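Putative ABC transporter amino acid-binding protein (Sinorhizobium meliloti, PDB 2Q88) binds the compatible solute ectoine and probably delivers it, as the substrate-binding protein of an ABC transporter, for uptake in osmoprotection. Local coordinates at residues A15-A20 with E44-L49; P95-A100 with K233-Y238; S176-V181 with V189-P194; V220-L225 with G229-I234. All coordinates share one frame; numbering follows the deposited sequence.

Contact 1. Residues A15-A20 with E44-L49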
loop_
_atom_site.group_PDB
_atom_site.type_symbol
_atom_site.label_atom_id
_atom_site.label_comp_id
_atom_site.label_asym_id
_atom_site.label_seq_id
_atom_site.Cartn_x
_atom_site.Cartn_y
_atom_site.Cartn_z
ATOM N N ALA A 15 -14.230 9.608 -9.776
ATOM C CA ALA A 15 -12.932 10.021 -9.251
ATOM C C ALA A 15 -11.847 9.181 -9.904
ATOM O O ALA A 15 -12.033 7.987 -10.130
ATOM C CB ALA A 15 -12.888 9.825 -7.724
ATOM N N ARG A 16 -10.718 9.807 -10.212
ATOM C CA ARG A 16 -9.547 9.084 -10.704
ATOM C C ARG A 16 -8.702 8.666 -9.509
ATOM O O ARG A 16 -8.305 9.512 -8.704
ATOM C CB ARG A 16 -8.704 9.955 -11.626
ATOM C CG ARG A 16 -9.414 10.423 -12.875
ATOM C CD ARG A 16 -8.613 11.434 -13.656
ATOM N NE ARG A 16 -9.356 11.913 -14.814
ATOM C CZ ARG A 16 -9.341 11.325 -15.997
ATOM N NH1 ARG A 16 -8.613 10.224 -16.187
ATOM N NH2 ARG A 16 -10.055 11.835 -17.001
ATOM N N ILE A 17 -8.426 7.372 -9.399
ATOM C CA ILE A 17 -7.645 6.848 -8.269
ATOM C C ILE A 17 -6.357 6.185 -8.760
ATOM O O ILE A 17 -6.310 5.639 -9.859
ATOM C CB ILE A 17 -8.496 5.883 -7.375
ATOM C CG1 ILE A 17 -8.950 4.635 -8.158
ATOM C CG2 ILE A 17 -9.695 6.641 -6.740
ATOM C CD1 ILE A 17 -9.746 3.582 -7.353
ATOM N N ALA A 18 -5.313 6.234 -7.942
ATOM C CA ALA A 18 -4.056 5.595 -8.290
ATOM C C ALA A 18 -3.932 4.314 -7.484
ATOM O O ALA A 18 -4.152 4.332 -6.270
ATOM C CB ALA A 18 -2.897 6.529 -8.011
ATOM N N ILE A 19 -3.604 3.212 -8.173
ATOM C CA ILE A 19 -3.399 1.892 -7.561
ATOM C C ILE A 19 -2.118 1.239 -8.101
ATOM O O ILE A 19 -1.531 1.736 -9.056
ATOM C CB ILE A 19 -4.600 0.959 -7.844
ATOM C CG1 ILE A 19 -4.676 0.592 -9.334
ATOM C CG2 ILE A 19 -5.906 1.584 -7.355
ATOM C CD1 ILE A 19 -5.536 -0.643 -9.607
ATOM N N ALA A 20 -1.692 0.119 -7.507
ATOM C CA ALA A 20 -0.475 -0.560 -7.969
ATOM C C ALA A 20 -0.671 -1.989 -8.463
ATOM O O ALA A 20 0.258 -2.561 -9.038
ATOM C CB ALA A 20 0.599 -0.530 -6.894
ATOM N N GLU A 44 -16.912 2.716 -2.257
ATOM C CA GLU A 44 -18.097 2.835 -1.405
ATOM C C GLU A 44 -18.271 4.251 -0.850
ATOM O O GLU A 44 -19.377 4.790 -0.859
ATOM C CB GLU A 44 -18.091 1.784 -0.278
ATOM C CG GLU A 44 -19.386 1.711 0.534
ATOM C CD GLU A 44 -20.654 1.631 -0.332
ATOM O OE1 GLU A 44 -21.620 2.380 -0.041
ATOM O OE2 GLU A 44 -20.700 0.831 -1.302
ATOM N N ILE A 45 -17.185 4.861 -0.376
ATOM C CA ILE A 45 -17.278 6.239 0.128
ATOM C C ILE A 45 -17.663 7.220 -0.993
ATOM O O ILE A 45 -18.589 8.029 -0.845
ATOM C CB ILE A 45 -15.977 6.652 0.837
ATOM C CG1 ILE A 45 -15.868 5.899 2.175
ATOM C CG2 ILE A 45 -15.949 8.177 1.072
ATOM C CD1 ILE A 45 -14.525 5.965 2.865
ATOM N N PHE A 46 -16.960 7.140 -2.120
ATOM C CA PHE A 46 -17.267 8.036 -3.233
ATOM C C PHE A 46 -18.716 7.914 -3.660
ATOM O O PHE A 46 -19.364 8.922 -3.939
ATOM C CB PHE A 46 -16.309 7.827 -4.410
ATOM C CG PHE A 46 -15.016 8.586 -4.273
ATOM C CD1 PHE A 46 -15.016 9.980 -4.188
ATOM C CD2 PHE A 46 -13.797 7.911 -4.253
ATOM C CE1 PHE A 46 -13.805 10.698 -4.055
ATOM C CE2 PHE A 46 -12.592 8.605 -4.118
ATOM C CZ PHE A 46 -12.592 10.002 -4.021
ATOM N N LYS A 47 -19.230 6.688 -3.697
ATOM C CA LYS A 47 -20.643 6.467 -4.008
ATOM C C LYS A 47 -21.533 7.225 -3.026
ATOM O O LYS A 47 -22.493 7.895 -3.429
ATOM C CB LYS A 47 -20.994 4.978 -3.988
ATOM C CG LYS A 47 -22.432 4.721 -4.427
ATOM C CD LYS A 47 -22.857 3.265 -4.334
ATOM C CE LYS A 47 -24.377 3.164 -4.497
ATOM N NZ LYS A 47 -24.839 1.754 -4.659
ATOM N N ARG A 48 -21.195 7.128 -1.738
ATOM C CA ARG A 48 -21.961 7.787 -0.678
ATOM C C ARG A 48 -21.894 9.294 -0.801
ATOM O O ARG A 48 -22.848 9.977 -0.447
ATOM C CB ARG A 48 -21.458 7.347 0.696
ATOM C CG ARG A 48 -21.941 5.960 1.067
ATOM C CD ARG A 48 -21.195 5.318 2.224
ATOM N NE ARG A 48 -21.529 3.900 2.294
ATOM C CZ ARG A 48 -22.419 3.368 3.124
ATOM N NH1 ARG A 48 -23.070 4.126 3.996
ATOM N NH2 ARG A 48 -22.645 2.066 3.089
ATOM N N LEU A 49 -20.777 9.797 -1.330
ATOM C CA LEU A 49 -20.601 11.217 -1.603
ATOM C C LEU A 49 -21.267 11.653 -2.913
ATOM O O LEU A 49 -21.223 12.830 -3.256
ATOM C CB LEU A 49 -19.109 11.594 -1.628
ATOM C CG LEU A 49 -18.332 11.411 -0.325
ATOM C CD1 LEU A 49 -16.826 11.693 -0.512
ATOM C CD2 LEU A 49 -18.942 12.321 0.723
#

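Contact 2. Residues P95-A100 with K233-Y238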
loop_
_atom_site.group_PDB
_atom_site.type_symbol
_atom_site.label_atom_id
_atom_site.label_comp_id
_atom_site.label_asym_id
_atom_site.label_seq_id
_atom_site.Cartn_x
_atom_site.Cartn_y
_atom_site.Cartn_z
ATOM N N PRO A 95 -6.827 6.378 9.202
ATOM C CA PRO A 95 -6.281 5.077 8.813
ATOM C C PRO A 95 -7.320 4.093 8.303
ATOM O O PRO A 95 -8.466 4.101 8.751
ATOM C CB PRO A 95 -5.643 4.542 10.098
ATOM C CG PRO A 95 -5.550 5.690 11.027
ATOM C CD PRO A 95 -6.636 6.643 10.638
ATOM N N ILE A 96 -6.902 3.253 7.360
ATOM C CA ILE A 96 -7.790 2.269 6.746
ATOM C C ILE A 96 -7.194 0.867 6.774
ATOM O O ILE A 96 -7.744 -0.026 7.433
ATOM C CB ILE A 96 -8.153 2.680 5.284
ATOM C CG1 ILE A 96 -8.886 4.027 5.275
ATOM C CG2 ILE A 96 -9.016 1.590 4.630
ATOM C CD1 ILE A 96 -9.135 4.641 3.896
ATOM N N LEU A 97 -6.089 0.671 6.047
ATOM C CA LEU A 97 -5.456 -0.652 5.900
ATOM C C LEU A 97 -4.110 -0.730 6.609
ATOM O O LEU A 97 -3.164 -0.023 6.256
ATOM C CB LEU A 97 -5.262 -1.014 4.431
ATOM C CG LEU A 97 -6.480 -0.949 3.498
ATOM C CD1 LEU A 97 -6.086 -1.508 2.142
ATOM C CD2 LEU A 97 -7.636 -1.767 4.062
ATOM N N CYS A 98 -4.039 -1.607 7.597
ATOM C CA CYS A 98 -2.848 -1.777 8.426
ATOM C C CYS A 98 -2.165 -3.097 8.112
ATOM O O CYS A 98 -2.836 -4.095 7.887
ATOM C CB CYS A 98 -3.246 -1.735 9.903
ATOM S SG CYS A 98 -3.940 -0.149 10.407
ATOM N N ASP A 99 -0.833 -3.103 8.075
ATOM C CA ASP A 99 -0.091 -4.350 7.875
ATOM C C ASP A 99 1.366 -4.250 8.293
ATOM O O ASP A 99 1.954 -3.162 8.315
ATOM C CB ASP A 99 -0.163 -4.821 6.414
ATOM C CG ASP A 99 -0.137 -6.351 6.290
ATOM O OD1 ASP A 99 -0.261 -7.055 7.317
ATOM O OD2 ASP A 99 -0.004 -6.949 5.212
ATOM N N ALA A 100 1.930 -5.408 8.615
ATOM C CA ALA A 100 3.349 -5.553 8.889
ATOM C C ALA A 100 4.065 -5.891 7.575
ATOM O O ALA A 100 3.415 -6.142 6.560
ATOM C CB ALA A 100 3.547 -6.653 9.903
ATOM N N LYS A 233 -16.738 -5.018 7.495
ATOM C CA LYS A 233 -17.357 -5.934 6.519
ATOM C C LYS A 233 -16.665 -5.844 5.160
ATOM O O LYS A 233 -16.615 -6.827 4.419
ATOM C CB LYS A 233 -18.863 -5.666 6.359
ATOM C CG LYS A 233 -19.701 -6.037 7.560
ATOM C CD LYS A 233 -19.338 -7.418 8.100
ATOM C CE LYS A 233 -20.340 -7.880 9.143
ATOM N NZ LYS A 233 -20.379 -6.953 10.293
ATOM N N ILE A 234 -16.127 -4.668 4.840
ATOM C CA ILE A 234 -15.450 -4.476 3.559
ATOM C C ILE A 234 -14.014 -5.020 3.587
ATOM O O ILE A 234 -13.623 -5.789 2.700
ATOM C CB ILE A 234 -15.478 -2.986 3.124
ATOM C CG1 ILE A 234 -16.905 -2.568 2.738
ATOM C CG2 ILE A 234 -14.517 -2.751 1.961
ATOM C CD1 ILE A 234 -17.093 -1.048 2.644
ATOM N N ILE A 235 -13.236 -4.628 4.590
ATOM C CA ILE A 235 -11.793 -4.940 4.587
ATOM C C ILE A 235 -11.408 -6.300 5.176
ATOM O O ILE A 235 -10.418 -6.907 4.754
ATOM C CB ILE A 235 -10.956 -3.806 5.248
ATOM C CG1 ILE A 235 -11.136 -3.795 6.778
ATOM C CG2 ILE A 235 -11.288 -2.457 4.623
ATOM C CD1 ILE A 235 -10.114 -2.916 7.506
ATOM N N GLU A 236 -12.177 -6.783 6.143
ATOM C CA GLU A 236 -11.805 -8.028 6.820
ATOM C C GLU A 236 -11.832 -9.316 5.955
ATOM O O GLU A 236 -10.982 -10.180 6.154
ATOM C CB GLU A 236 -12.510 -8.174 8.178
ATOM C CG GLU A 236 -12.197 -7.003 9.111
ATOM C CD GLU A 236 -12.325 -7.332 10.585
ATOM O OE1 GLU A 236 -13.277 -8.050 10.965
ATOM O OE2 GLU A 236 -11.459 -6.869 11.370
ATOM N N PRO A 237 -12.739 -9.444 4.980
ATOM C CA PRO A 237 -12.634 -10.527 3.988
ATOM C C PRO A 237 -11.312 -10.555 3.209
ATOM O O PRO A 237 -10.953 -11.593 2.651
ATOM C CB PRO A 237 -13.786 -10.221 3.032
ATOM C CG PRO A 237 -14.791 -9.593 3.897
ATOM C CD PRO A 237 -13.956 -8.644 4.742
ATOM N N TYR A 238 -10.607 -9.422 3.153
ATOM C CA TYR A 238 -9.290 -9.360 2.512
ATOM C C TYR A 238 -8.136 -9.691 3.466
ATOM O O TYR A 238 -6.978 -9.824 3.035
ATOM C CB TYR A 238 -9.060 -7.972 1.915
ATOM C CG TYR A 238 -9.867 -7.681 0.672
ATOM C CD1 TYR A 238 -9.529 -8.261 -0.546
ATOM C CD2 TYR A 238 -10.957 -6.810 0.709
ATOM C CE1 TYR A 238 -10.250 -7.993 -1.697
ATOM C CE2 TYR A 238 -11.688 -6.525 -0.451
ATOM C CZ TYR A 238 -11.325 -7.129 -1.646
ATOM O OH TYR A 238 -12.020 -6.870 -2.816
#

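Contact 3. Residues S176-V181 with V189-P194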
loop_
_atom_site.group_PDB
_atom_site.type_symbol
_atom_site.label_atom_id
_atom_site.label_comp_id
_atom_site.label_asym_id
_atom_site.label_seq_id
_atom_site.Cartn_x
_atom_site.Cartn_y
_atom_site.Cartn_z
ATOM N N SER A 176 0.239 -9.268 1.314
ATOM C CA SER A 176 0.607 -9.331 -0.112
ATOM C C SER A 176 1.526 -10.514 -0.419
ATOM O O SER A 176 1.367 -11.181 -1.452
ATOM C CB SER A 176 1.313 -8.041 -0.552
ATOM O OG SER A 176 0.534 -6.884 -0.300
ATOM N N ILE A 177 2.509 -10.743 0.454
ATOM C CA ILE A 177 3.442 -11.862 0.280
ATOM C C ILE A 177 2.679 -13.182 0.397
ATOM O O ILE A 177 2.824 -14.049 -0.457
ATOM C CB ILE A 177 4.625 -11.787 1.300
ATOM C CG1 ILE A 177 5.644 -10.694 0.911
ATOM C CG2 ILE A 177 5.344 -13.115 1.421
ATOM C CD1 ILE A 177 6.371 -10.921 -0.460
ATOM N N ASN A 178 1.862 -13.323 1.443
ATOM C CA ASN A 178 1.075 -14.549 1.651
ATOM C C ASN A 178 0.144 -14.872 0.486
ATOM O O ASN A 178 0.014 -16.028 0.081
ATOM C CB ASN A 178 0.261 -14.468 2.950
ATOM C CG ASN A 178 1.101 -14.713 4.199
ATOM O OD1 ASN A 178 2.188 -15.293 4.143
ATOM N ND2 ASN A 178 0.585 -14.280 5.339
ATOM N N ASP A 179 -0.507 -13.848 -0.049
ATOM C CA ASP A 179 -1.395 -14.030 -1.189
ATOM C C ASP A 179 -0.624 -14.494 -2.427
ATOM O O ASP A 179 -1.019 -15.457 -3.103
ATOM C CB ASP A 179 -2.141 -12.729 -1.467
ATOM C CG ASP A 179 -3.261 -12.910 -2.445
ATOM O OD1 ASP A 179 -3.102 -12.459 -3.596
ATOM O OD2 ASP A 179 -4.327 -13.507 -2.168
ATOM N N LEU A 180 0.492 -13.820 -2.695
ATOM C CA LEU A 180 1.337 -14.108 -3.852
ATOM C C LEU A 180 1.947 -15.511 -3.798
ATOM O O LEU A 180 1.883 -16.252 -4.783
ATOM C CB LEU A 180 2.428 -13.034 -3.970
ATOM C CG LEU A 180 3.601 -13.198 -4.931
ATOM C CD1 LEU A 180 3.142 -13.127 -6.389
ATOM C CD2 LEU A 180 4.644 -12.119 -4.633
ATOM N N VAL A 181 2.509 -15.875 -2.644
ATOM C CA VAL A 181 3.120 -17.197 -2.444
ATOM C C VAL A 181 2.090 -18.334 -2.525
ATOM O O VAL A 181 2.347 -19.368 -3.151
ATOM C CB VAL A 181 3.924 -17.257 -1.116
ATOM C CG1 VAL A 181 4.455 -18.665 -0.836
ATOM C CG2 VAL A 181 5.090 -16.265 -1.170
ATOM N N VAL A 189 10.087 -21.721 -2.149
ATOM C CA VAL A 189 9.940 -20.373 -1.600
ATOM C C VAL A 189 9.294 -20.454 -0.213
ATOM O O VAL A 189 8.421 -21.294 0.034
ATOM C CB VAL A 189 9.101 -19.459 -2.537
ATOM C CG1 VAL A 189 8.770 -18.139 -1.866
ATOM C CG2 VAL A 189 9.838 -19.212 -3.848
ATOM N N GLU A 190 9.713 -19.549 0.665
ATOM C CA GLU A 190 9.375 -19.571 2.073
ATOM C C GLU A 190 9.077 -18.153 2.551
ATOM O O GLU A 190 9.722 -17.210 2.111
ATOM C CB GLU A 190 10.590 -20.119 2.803
ATOM C CG GLU A 190 10.564 -20.083 4.307
ATOM C CD GLU A 190 11.689 -20.916 4.858
ATOM O OE1 GLU A 190 11.614 -22.157 4.716
ATOM O OE2 GLU A 190 12.649 -20.331 5.398
ATOM N N VAL A 191 8.099 -18.006 3.448
ATOM C CA VAL A 191 7.713 -16.683 3.952
ATOM C C VAL A 191 8.227 -16.466 5.369
ATOM O O VAL A 191 8.076 -17.331 6.235
ATOM C CB VAL A 191 6.173 -16.479 3.932
ATOM C CG1 VAL A 191 5.786 -15.105 4.476
ATOM C CG2 VAL A 191 5.616 -16.672 2.526
ATOM N N LEU A 192 8.829 -15.303 5.598
ATOM C CA LEU A 192 9.141 -14.864 6.952
ATOM C C LEU A 192 8.321 -13.609 7.240
ATOM O O LEU A 192 8.451 -12.605 6.542
ATOM C CB LEU A 192 10.642 -14.603 7.113
ATOM C CG LEU A 192 11.143 -14.206 8.509
ATOM C CD1 LEU A 192 12.412 -14.954 8.868
ATOM C CD2 LEU A 192 11.347 -12.697 8.619
ATOM N N ALA A 193 7.459 -13.694 8.252
ATOM C CA ALA A 193 6.574 -12.592 8.624
ATOM C C ALA A 193 6.272 -12.596 10.128
ATOM O O ALA A 193 6.000 -13.658 10.697
ATOM C CB ALA A 193 5.274 -12.664 7.820
ATOM N N PRO A 194 6.318 -11.425 10.769
ATOM C CA PRO A 194 6.774 -10.188 10.129
ATOM C C PRO A 194 8.288 -10.064 10.145
ATOM O O PRO A 194 8.957 -10.795 10.882
ATOM C CB PRO A 194 6.159 -9.101 11.005
ATOM C CG PRO A 194 6.100 -9.704 12.357
ATOM C CD PRO A 194 5.872 -11.191 12.155
#

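Contact 4. Residues V220-L225 with G229-I234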
loop_
_atom_site.group_PDB
_atom_site.type_symbol
_atom_site.label_atom_id
_atom_site.label_comp_id
_atom_site.label_asym_id
_atom_site.label_seq_id
_atom_site.Cartn_x
_atom_site.Cartn_y
_atom_site.Cartn_z
ATOM N N VAL A 220 -15.625 11.997 6.810
ATOM C CA VAL A 220 -16.927 11.939 7.477
ATOM C C VAL A 220 -17.588 10.578 7.195
ATOM O O VAL A 220 -18.096 9.923 8.105
ATOM C CB VAL A 220 -17.834 13.145 7.082
ATOM C CG1 VAL A 220 -19.284 12.902 7.456
ATOM C CG2 VAL A 220 -17.341 14.431 7.756
ATOM N N GLU A 221 -17.532 10.141 5.944
ATOM C CA GLU A 221 -18.115 8.848 5.547
ATOM C C GLU A 221 -17.339 7.651 6.096
ATOM O O GLU A 221 -17.936 6.626 6.451
ATOM C CB GLU A 221 -18.207 8.728 4.020
ATOM C CG GLU A 221 -19.172 9.700 3.331
ATOM C CD GLU A 221 -20.514 9.842 4.030
ATOM O OE1 GLU A 221 -21.215 8.824 4.231
ATOM O OE2 GLU A 221 -20.883 10.989 4.374
ATOM N N LEU A 222 -16.017 7.759 6.115
ATOM C CA LEU A 222 -15.157 6.699 6.666
ATOM C C LEU A 222 -15.466 6.446 8.138
ATOM O O LEU A 222 -15.521 5.297 8.575
ATOM C CB LEU A 222 -13.674 7.040 6.474
ATOM C CG LEU A 222 -12.581 6.105 7.043
ATOM C CD1 LEU A 222 -12.701 4.701 6.432
ATOM C CD2 LEU A 222 -11.178 6.667 6.767
ATOM N N ALA A 223 -15.638 7.526 8.901
ATOM C CA ALA A 223 -16.035 7.441 10.307
ATOM C C ALA A 223 -17.376 6.729 10.498
ATOM O O ALA A 223 -17.521 5.931 11.410
ATOM C CB ALA A 223 -16.066 8.827 10.953
ATOM N N LYS A 224 -18.351 7.022 9.646
ATOM C CA LYS A 224 -19.653 6.352 9.725
ATOM C C LYS A 224 -19.563 4.860 9.396
ATOM O O LYS A 224 -20.245 4.040 10.019
ATOM C CB LYS A 224 -20.677 7.056 8.823
ATOM C CG LYS A 224 -21.058 8.421 9.352
ATOM C CD LYS A 224 -22.207 9.070 8.595
ATOM C CE LYS A 224 -21.707 9.924 7.459
ATOM N NZ LYS A 224 -22.769 10.847 6.919
ATOM N N LEU A 225 -18.728 4.512 8.418
ATOM C CA LEU A 225 -18.466 3.113 8.070
ATOM C C LEU A 225 -17.825 2.370 9.245
ATOM O O LEU A 225 -18.198 1.233 9.551
ATOM C CB LEU A 225 -17.516 3.051 6.868
ATOM C CG LEU A 225 -17.913 2.619 5.454
ATOM C CD1 LEU A 225 -19.396 2.768 5.097
ATOM C CD2 LEU A 225 -17.003 3.299 4.427
ATOM N N GLY A 229 -19.833 -0.634 11.502
ATOM C CA GLY A 229 -19.275 -1.966 11.299
ATOM C C GLY A 229 -19.145 -2.321 9.829
ATOM O O GLY A 229 -18.647 -3.400 9.479
ATOM N N GLU A 230 -19.585 -1.413 8.959
ATOM C CA GLU A 230 -19.513 -1.650 7.524
ATOM C C GLU A 230 -18.065 -1.640 7.030
ATOM O O GLU A 230 -17.716 -2.374 6.111
ATOM C CB GLU A 230 -20.359 -0.627 6.768
ATOM C CG GLU A 230 -20.504 -0.893 5.273
ATOM C CD GLU A 230 -21.250 -2.186 4.948
ATOM O OE1 GLU A 230 -22.098 -2.638 5.755
ATOM O OE2 GLU A 230 -20.997 -2.744 3.858
ATOM N N PHE A 231 -17.237 -0.804 7.657
ATOM C CA PHE A 231 -15.785 -0.779 7.435
ATOM C C PHE A 231 -15.170 -2.177 7.564
ATOM O O PHE A 231 -14.514 -2.656 6.636
ATOM C CB PHE A 231 -15.150 0.240 8.400
ATOM C CG PHE A 231 -13.637 0.273 8.399
ATOM C CD1 PHE A 231 -12.925 0.769 7.311
ATOM C CD2 PHE A 231 -12.937 -0.138 9.523
ATOM C CE1 PHE A 231 -11.526 0.820 7.337
ATOM C CE2 PHE A 231 -11.535 -0.093 9.561
ATOM C CZ PHE A 231 -10.834 0.390 8.469
ATOM N N ALA A 232 -15.418 -2.840 8.695
ATOM C CA ALA A 232 -14.936 -4.199 8.924
ATOM C C ALA A 232 -15.476 -5.173 7.884
ATOM O O ALA A 232 -14.743 -6.033 7.423
ATOM C CB ALA A 232 -15.277 -4.675 10.341
ATOM N N LYS A 233 -16.738 -5.018 7.495
ATOM C CA LYS A 233 -17.357 -5.934 6.519
ATOM C C LYS A 233 -16.665 -5.844 5.160
ATOM O O LYS A 233 -16.615 -6.827 4.419
ATOM C CB LYS A 233 -18.863 -5.666 6.359
ATOM C CG LYS A 233 -19.701 -6.037 7.560
ATOM C CD LYS A 233 -19.338 -7.418 8.100
ATOM C CE LYS A 233 -20.340 -7.880 9.143
ATOM N NZ LYS A 233 -20.379 -6.953 10.293
ATOM N N ILE A 234 -16.127 -4.668 4.840
ATOM C CA ILE A 234 -15.450 -4.476 3.559
ATOM C C ILE A 234 -14.014 -5.020 3.587
ATOM O O ILE A 234 -13.623 -5.789 2.700
ATOM C CB ILE A 234 -15.478 -2.986 3.124
ATOM C CG1 ILE A 234 -16.905 -2.568 2.738
ATOM C CG2 ILE A 234 -14.517 -2.751 1.961
ATOM C CD1 ILE A 234 -17.093 -1.048 2.644
#

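Contact 1. Residues A15-A20 with E44-L49
With its CG turned anti to the carbonyl carbon (chi1 -84°) and its ring twisted about chi2 to -61°, Phe46 leans out of the helix and presents one flat face to Ala15 on the strand. The methyl of Ala15 sits above the middle of that face: CB lies 3.7 Å from the ring centroid and only 11° off the ring normal, the geometry of a CH-pi contact. The spread of distances supports the centred placement, since Ala15 CB is 3.7 Å from Phe46 CZ and 4.1 Å from both Phe46 CD1 and Phe46 CD2. Ile17, two residues further along the strand and on the same side of it, adds a lighter contact: its CG2 branch approaches Phe46 CE2 obliquely at 4.4 Å. The alternation of the strand explains the pairing, because Ala15 and Ile17 both direct their CB atoms toward the helix whereas Arg16 between them points away. All three touching residues are buried, and Val51, Val54 and Leu9 also touch the Phe46 side chain. With the ring gone, as for an alanine here, a gap would probably open beneath the Ala15 methyl and Ile17 CG2 would lose its aromatic neighbour. Backbone hydrogen bonds from Ala15 and Ile17 to strand 53-58, and from Arg16 to Asp74 and Ala75, show that the strand is the central one of a three-stranded parallel sheet. Helix 37-48 lies in the connection between the adjacent parallel strands 14-19 and 53-58 and packs on their sheet, a beta-alpha-beta crossover as in the alpha/beta lobes of periplasmic solute-binding proteins.

Contact 2. Residues P95-A100 with K233-Y238
Leu97 meets Ile235 where residues 95-97 pass helix 230-235 in the alpha/beta fold of the solute-binding proteins. The close part is small and apolar. Leu97 CD2 comes to 3.8 Å from Ile235 CG2 and to 4.1 Å from Ile235 CB, the two side chains sliding past each other in opposite directions, so that a methyl of the leucine lies alongside the branched base of the isoleucine rather than meeting its end. Ile235 places CG1 between its backbone N and its carbonyl carbon (chi1 73°), which carries CD1 over to the backbone of Ile96 while CG2 stays with Leu97. Val41 of helix 37-48 also touches Ile235, and Phe240 and Ala37 pack on Leu97. Ile96, Leu97 and Ile235 are themselves all buried.

The looser side lies along the continuation of the helical segment, where Glu236 and Pro237 are on its solvent-exposed side. On the other segment, Cys98, the residue that follows Leu97, is joined by a disulfide to Cys202. Only 103 Å² is buried between the two segments in total, consistent with a narrow contact built on one isoleucine. The other branch of that residue ends on a polar atom: Ile235 CD1 rests 3.7 Å from the carbonyl oxygen Ile96 O.

Contact 3. Residues S176-V181 with V189-P194
Val191 projects from strand 189-192 into a hollow formed by Ile177, Asn178 and Val181 on helix 174-184, a helix packed on the mixed beta-sheet of an alpha/beta lobe. The short axes of the helix and strand segments run nearly antiparallel (161°), 9.4 Å apart. The valine is the bump. Both of its methyls touch Ile177 CG2, with Val191 CG1 at 3.7 Å; CG1 also meets Asn178, and CG2 also nests against Val181 CG2 at 3.8 Å. This fork follows from chi1 of 179°, which sets CG1 anti to the backbone N and CG2 anti to the carbonyl carbon. One turn along the helix from Ile177, Val181 is itself a bump, its CG2 resting against both Val191 and, more loosely at 4.2 Å, Val189 CG1. Val189 and Val191 point to the helix while Glu190 between them faces away. Replacing Val191 with an alanine would probably leave the hollow between Ile177 and Val181 unfilled. Tyr170, Leu172 and Ala102 continue the apolar floor around Ile177. On the more open side, Asn178 crosses the valine at about a right angle, bringing its OD1 to 3.6 Å from Val191 CG1.

Contact 4. Residues V220-L225 with G229-I234
Leu225 and Phe231 meet at a tight corner between two helices, and the leucine side chain can be followed outward from its base. Leu225 CB lies 4.0 Å from Phe231 CB, close under the start of the second helix. The next atom, Leu225 CG, is still near the backbone N of Phe231. From there CD1 turns to Glu230 and packs at 3.8 Å on Glu230 CG, the aliphatic part of that side chain, whose carboxylate leads away from the contact; the same methyl also packs on the guanidinium carbon of Arg48. CD2 leaves this interface for Ile45 on helix 37-48. Both side-chain torsions of Leu225 lie away from the usual staggered positions.

The backbone fixes the turn. Leu225 O accepts a nearly straight bond from Phe231 N at 2.9 Å (173° at the hydrogen), with the donor well above the carbonyl plane; a second bond, from Gly229 N, is weak at 3.2 Å. Ser228 OG also bonds to Leu225 O and to Glu230 N. Beside this, Leu222 CD1 touches Phe231 CD1 obliquely at 4.0 Å, and the ring receives a cation-pi interaction from Lys226.

Gly229 takes a positive phi of 99°, where a side chain would press against the preceding carbonyl oxygen. It ends helix 212-228 and occupies the N-cap position of helix 230-235. These two consecutive helices of the solute-binding protein fold are thus joined nearly at right angles (85° between the short axes), with the change of direction at Gly229.

Contacts 1, 2 and 4 are in van der Waals contact with one another. Contact 1 reaches contact 4 through Ile45 CG1, 3.6 Å from Leu225 CD2, and reaches contact 2 through Glu44 CG, 4.2 Å from Ile234 CD1. Contacts 2 and 4 share Lys233 and Ile234, and Ile96 O lies 3.3 Å from Phe231 CZ. Contact 3, its centre about 28 Å from those of contacts 1 and 4, touches contact 2 through Ala100 CB and Pro194 CB (3.7 Å); strands 98-106 and 189-192 are neighbours in one sheet. Bound ectoine is about 7 Å from the side chain of Leu97, 9 Å from Ile177 and 14 Å from Ile17: the contacting residues surround the pocket without lining it.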